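Lactate dehydrogenase (Eimeria maxima, PDB 6CT6) is a lactate dehydrogenase that interconverts pyruvate and lactate with NAD(H) as cofactor and binds the substrate analogue oxamate in its active site. Local coordinates at the interface of chains A and B. Numbering follows the deposited sequence. Chains: chain A/B, Lactate dehydrogenase.

Contact 1: the interface of chains A and B. Residues chain A 158, 162, 165, 176; chain B 58-59, 61.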
loop_
_atom_site.group_PDB
_atom_site.type_symbol
_atom_site.label_atom_id
_atom_site.label_comp_id
_atom_site.label_asym_id
_atom_site.label_seq_id
_atom_site.Cartn_x
_atom_site.Cartn_y
_atom_site.Cartn_z
ATOM N N MET A 158 7.910 -12.580 -12.379
ATOM C CA MET A 158 6.485 -12.285 -12.250
ATOM C C MET A 158 6.212 -10.804 -12.492
ATOM O O MET A 158 5.214 -10.445 -13.131
ATOM C CB MET A 158 5.985 -12.709 -10.868
ATOM C CG MET A 158 4.495 -12.468 -10.626
ATOM S SD MET A 158 3.446 -13.265 -11.857
ATOM C CE MET A 158 1.816 -13.014 -11.153
ATOM N N SER A 162 4.212 -9.464 -15.790
ATOM C CA SER A 162 2.978 -8.705 -15.601
ATOM C C SER A 162 2.993 -7.415 -16.405
ATOM O O SER A 162 1.938 -6.945 -16.847
ATOM C CB SER A 162 2.767 -8.396 -14.119
ATOM O OG SER A 162 2.492 -9.581 -13.389
ATOM N N ARG A 165 2.333 -8.429 -20.066
ATOM C CA ARG A 165 0.923 -8.774 -20.208
ATOM C C ARG A 165 0.043 -7.529 -20.225
ATOM O O ARG A 165 -0.907 -7.444 -21.013
ATOM C CB ARG A 165 0.515 -9.714 -19.077
ATOM C CG ARG A 165 1.202 -11.074 -19.133
ATOM C CD ARG A 165 0.942 -11.885 -17.875
ATOM N NE ARG A 165 -0.458 -11.803 -17.466
ATOM C CZ ARG A 165 -0.891 -11.410 -16.270
ATOM N NH1 ARG A 165 -0.046 -11.076 -15.307
ATOM N NH2 ARG A 165 -2.194 -11.369 -16.036
ATOM N N PRO A 176 -6.243 -8.373 -18.824
ATOM C CA PRO A 176 -4.955 -9.012 -18.516
ATOM C C PRO A 176 -5.099 -10.435 -17.994
ATOM O O PRO A 176 -4.158 -11.231 -18.076
ATOM C CB PRO A 176 -4.356 -8.080 -17.455
ATOM C CG PRO A 176 -4.950 -6.757 -17.758
ATOM C CD PRO A 176 -6.355 -7.047 -18.193
ATOM N N SER B 58 -2.460 -5.891 -13.510
ATOM C CA SER B 58 -2.140 -7.073 -14.305
ATOM C C SER B 58 -1.627 -8.208 -13.426
ATOM O O SER B 58 -1.951 -9.380 -13.662
ATOM C CB SER B 58 -1.115 -6.705 -15.380
ATOM O OG SER B 58 -0.759 -7.827 -16.165
ATOM N N VAL B 59 -0.823 -7.883 -12.407
ATOM C CA VAL B 59 -0.367 -8.907 -11.466
ATOM C C VAL B 59 -1.557 -9.670 -10.896
ATOM O O VAL B 59 -1.504 -10.896 -10.734
ATOM C CB VAL B 59 0.484 -8.277 -10.344
ATOM C CG1 VAL B 59 0.841 -9.322 -9.283
ATOM C CG2 VAL B 59 1.757 -7.632 -10.905
ATOM N N ASP B 61 -4.611 -9.775 -12.304
ATOM C CA ASP B 61 -5.484 -10.284 -13.364
ATOM C C ASP B 61 -6.725 -9.422 -13.606
ATOM O O ASP B 61 -7.763 -9.945 -14.023
ATOM C CB ASP B 61 -5.927 -11.725 -13.072
ATOM C CG ASP B 61 -4.769 -12.705 -13.061
ATOM O OD1 ASP B 61 -3.883 -12.586 -13.933
ATOM O OD2 ASP B 61 -4.746 -13.595 -12.183
#
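Helix 157-172 of chain A, which also carries the oxamate-pocket residues A:Leu159 and A:Arg163, meets the C-terminal end of helix 45-59 of chain B, with A:Arg165 reaching B:Ser58 and B:Asp61. The A:Arg165 side chain bends at chi3 (44°), which brings its guanidinium across the last turn of the partner helix. From there A:Arg165 NH1 donates to the carbonyl O of B:Ser58 at 3.0 Å, approaching from above the carbonyl plane and missing its lone pairs; NH2 adds a weak bond to the same oxygen. A:Arg165 NH2 also lies 3.0 Å from B:Asp61 OD1. This pair is a salt bridge without a hydrogen bond, because no N-H points at the carboxylate, and the two flat groups are turned 68° from each other. A:Arg165 NH2 makes its stronger bond within its own chain, to A:Pro176 O at 2.8 Å, which would limit the rotation of the guanidinium. The hydroxyl and carbonyl of B:Ser58 both meet A:Arg165, the carbonyl at NH1 and the hydroxyl over a face. With chi1 at 179°, B:Ser58 OG lies over that face, offset toward the rim, and donates to the backbone O of A:Ser162 at 2.9 Å, in the carbonyl plane and on a lone pair. A:Ser162 OG donates to A:Met158 O, one turn earlier in the same helix, at 2.9 Å, a bond that turns the hydroxyl oxygen beside the B:Val59 methyl. Packing is tight there: A:Ser162 CB lies 3.5 Å from B:Val59 CG2. A:Met158 is more peripheral, its terminal methyl CE lying 4.0 Å from the carbonyl O of B:Val59.

Contact 2: the interface of chains A and B. Residues chain A 26, 30, 56, 59-60; chain B 27, 244, 248, 252.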
loop_
_atom_site.group_PDB
_atom_site.type_symbol
_atom_site.label_atom_id
_atom_site.label_comp_id
_atom_site.label_asym_id
_atom_site.label_seq_id
_atom_site.Cartn_x
_atom_site.Cartn_y
_atom_site.Cartn_z
ATOM N N PHE A 26 1.004 -4.905 4.152
ATOM C CA PHE A 26 -0.345 -4.427 3.863
ATOM C C PHE A 26 -1.184 -5.505 3.176
ATOM O O PHE A 26 -2.350 -5.723 3.534
ATOM C CB PHE A 26 -0.238 -3.168 2.999
ATOM C CG PHE A 26 -1.525 -2.390 2.837
ATOM C CD1 PHE A 26 -2.436 -2.254 3.874
ATOM C CD2 PHE A 26 -1.785 -1.737 1.641
ATOM C CE1 PHE A 26 -3.596 -1.513 3.700
ATOM C CE2 PHE A 26 -2.933 -1.000 1.464
ATOM C CZ PHE A 26 -3.838 -0.882 2.494
ATOM N N LEU A 30 -4.745 -7.213 4.373
ATOM C CA LEU A 30 -5.952 -7.154 3.552
ATOM C C LEU A 30 -6.442 -8.543 3.161
ATOM O O LEU A 30 -7.651 -8.800 3.155
ATOM C CB LEU A 30 -5.686 -6.317 2.300
ATOM C CG LEU A 30 -5.370 -4.835 2.502
ATOM C CD1 LEU A 30 -4.878 -4.208 1.206
ATOM C CD2 LEU A 30 -6.589 -4.092 3.026
ATOM N N ASN A 56 -4.937 -1.151 10.627
ATOM C CA ASN A 56 -5.567 -1.447 9.342
ATOM C C ASN A 56 -6.362 -2.746 9.399
ATOM O O ASN A 56 -7.470 -2.826 8.858
ATOM C CB ASN A 56 -4.516 -1.528 8.238
ATOM C CG ASN A 56 -5.129 -1.767 6.871
ATOM O OD1 ASN A 56 -5.683 -0.852 6.263
ATOM N ND2 ASN A 56 -5.029 -2.996 6.379
ATOM N N VAL A 59 -9.570 -1.977 10.822
ATOM C CA VAL A 59 -10.374 -1.273 9.823
ATOM C C VAL A 59 -11.126 -2.265 8.941
ATOM O O VAL A 59 -12.288 -2.037 8.583
ATOM C CB VAL A 59 -9.489 -0.334 8.977
ATOM C CG1 VAL A 59 -10.278 0.266 7.810
ATOM C CG2 VAL A 59 -8.907 0.784 9.830
ATOM N N VAL A 60 -10.477 -3.366 8.560
ATOM C CA VAL A 60 -11.105 -4.370 7.703
ATOM C C VAL A 60 -11.616 -5.567 8.513
ATOM O O VAL A 60 -11.841 -6.636 7.953
ATOM C CB VAL A 60 -10.165 -4.829 6.574
ATOM C CG1 VAL A 60 -9.801 -3.656 5.666
ATOM C CG2 VAL A 60 -8.918 -5.501 7.133
ATOM N N LEU B 27 -5.491 0.252 -3.261
ATOM C CA LEU B 27 -6.711 -0.432 -2.841
ATOM C C LEU B 27 -7.723 -0.520 -3.977
ATOM O O LEU B 27 -8.418 -1.535 -4.119
ATOM C CB LEU B 27 -7.318 0.287 -1.638
ATOM C CG LEU B 27 -6.593 0.064 -0.307
ATOM C CD1 LEU B 27 -6.981 1.139 0.692
ATOM C CD2 LEU B 27 -6.902 -1.315 0.251
ATOM N N TYR B 244 -1.482 3.611 6.041
ATOM C CA TYR B 244 -2.234 2.422 5.647
ATOM C C TYR B 244 -3.663 2.471 6.176
ATOM O O TYR B 244 -4.624 2.477 5.399
ATOM C CB TYR B 244 -1.514 1.157 6.115
ATOM C CG TYR B 244 -0.270 0.880 5.311
ATOM C CD1 TYR B 244 -0.354 0.536 3.969
ATOM C CD2 TYR B 244 0.989 0.981 5.886
ATOM C CE1 TYR B 244 0.779 0.294 3.224
ATOM C CE2 TYR B 244 2.130 0.738 5.149
ATOM C CZ TYR B 244 2.019 0.396 3.818
ATOM O OH TYR B 244 3.147 0.154 3.075
ATOM N N THR B 248 -7.258 3.079 3.924
ATOM C CA THR B 248 -8.311 2.071 3.888
ATOM C C THR B 248 -9.613 2.617 4.462
ATOM O O THR B 248 -10.692 2.350 3.925
ATOM C CB THR B 248 -7.851 0.828 4.647
ATOM O OG1 THR B 248 -6.583 0.397 4.132
ATOM C CG2 THR B 248 -8.852 -0.312 4.514
ATOM N N LEU B 252 -13.130 2.730 2.297
ATOM C CA LEU B 252 -14.367 2.067 2.700
ATOM C C LEU B 252 -15.536 3.041 2.690
ATOM O O LEU B 252 -16.654 2.671 2.311
ATOM C CB LEU B 252 -14.207 1.424 4.082
ATOM C CG LEU B 252 -13.258 0.223 4.168
ATOM C CD1 LEU B 252 -13.268 -0.385 5.566
ATOM C CD2 LEU B 252 -13.607 -0.839 3.125
#
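B:Thr248 buries 51 Å² where helix 244-259 of chain B packs on helices 19-31 and 45-59 of chain A in the two-fold interface, and it touches A:Asn56, A:Phe26, A:Val59 and A:Val60. Its two branches do different work. The hydroxyl B:Thr248 OG1 donates to A:Asn56 OD1 at 2.6 Å, a short bond lying in the plane of the amide carbonyl with a C=O...O angle of 155°. B:Thr248 OG1 is also placed to donate to B:Tyr244 O, one turn back in its own helix, at 3.1 Å from above that carbonyl plane. A hydroxyl has one hydrogen, so the two acceptors must share it or compete for it, and the shorter, in-plane link to A:Asn56 is probably favoured. The methyl B:Thr248 CG2, anti to the threonine's backbone nitrogen, is directed into the valine pair, 3.6 Å from A:Val59 CG1 and 3.7 Å from A:Val60 CG1.

A:Phe26 (32 Å² buried) starts from the helix that follows the Rossmann glycine loop, and its ring is covered on both faces. B:Tyr244 presents the CD1 side of its ring to one face, offset toward the rim; B:Tyr244 CD1 is 3.3 Å from A:Phe26 CG, and the ring planes are inclined to each other, so this is a tilted packing and not a parallel overlap. On the opposite face, A:Leu30 CD1 sits over the ring centre. At the edge, in plane, lie A:Asn56 CG and B:Thr248 OG1, placing the polar pair beside the aromatic rim.

B:Leu27, with 26 Å² buried, closes the far end of the phenyl group, B:Leu27 CD2 lying 3.8 Å from A:Phe26 CZ. The B:Leu27 side chain crosses that of A:Leu30 at about a right angle, B:Leu27 CD2 meeting A:Leu30 CD1 at 3.7 Å. Farther along helix 244-259, B:Leu252 CD1 continues the apolar line, 3.8 Å from A:Val59 CG1.

Contacts 1 and 2 have C-alpha centres about 23 Å apart on one two-fold symmetric interface, and both use helix 45-59. Val59 serves in both, from chain B in contact 1 and from chain A in contact 2; by the two-fold, each patch recurs with the chains exchanged. Contact 1 is charged and polar at the helix end, contact 2 mainly apolar. Helix 157-172 contains oxamate-pocket residues A:Leu159 and A:Arg163, and helix 244-259 follows B:Ser241 and B:Ala242, so dimerisation may help to order the active site. Lactate dehydrogenases are commonly tetramers, and this dimer could be half of one.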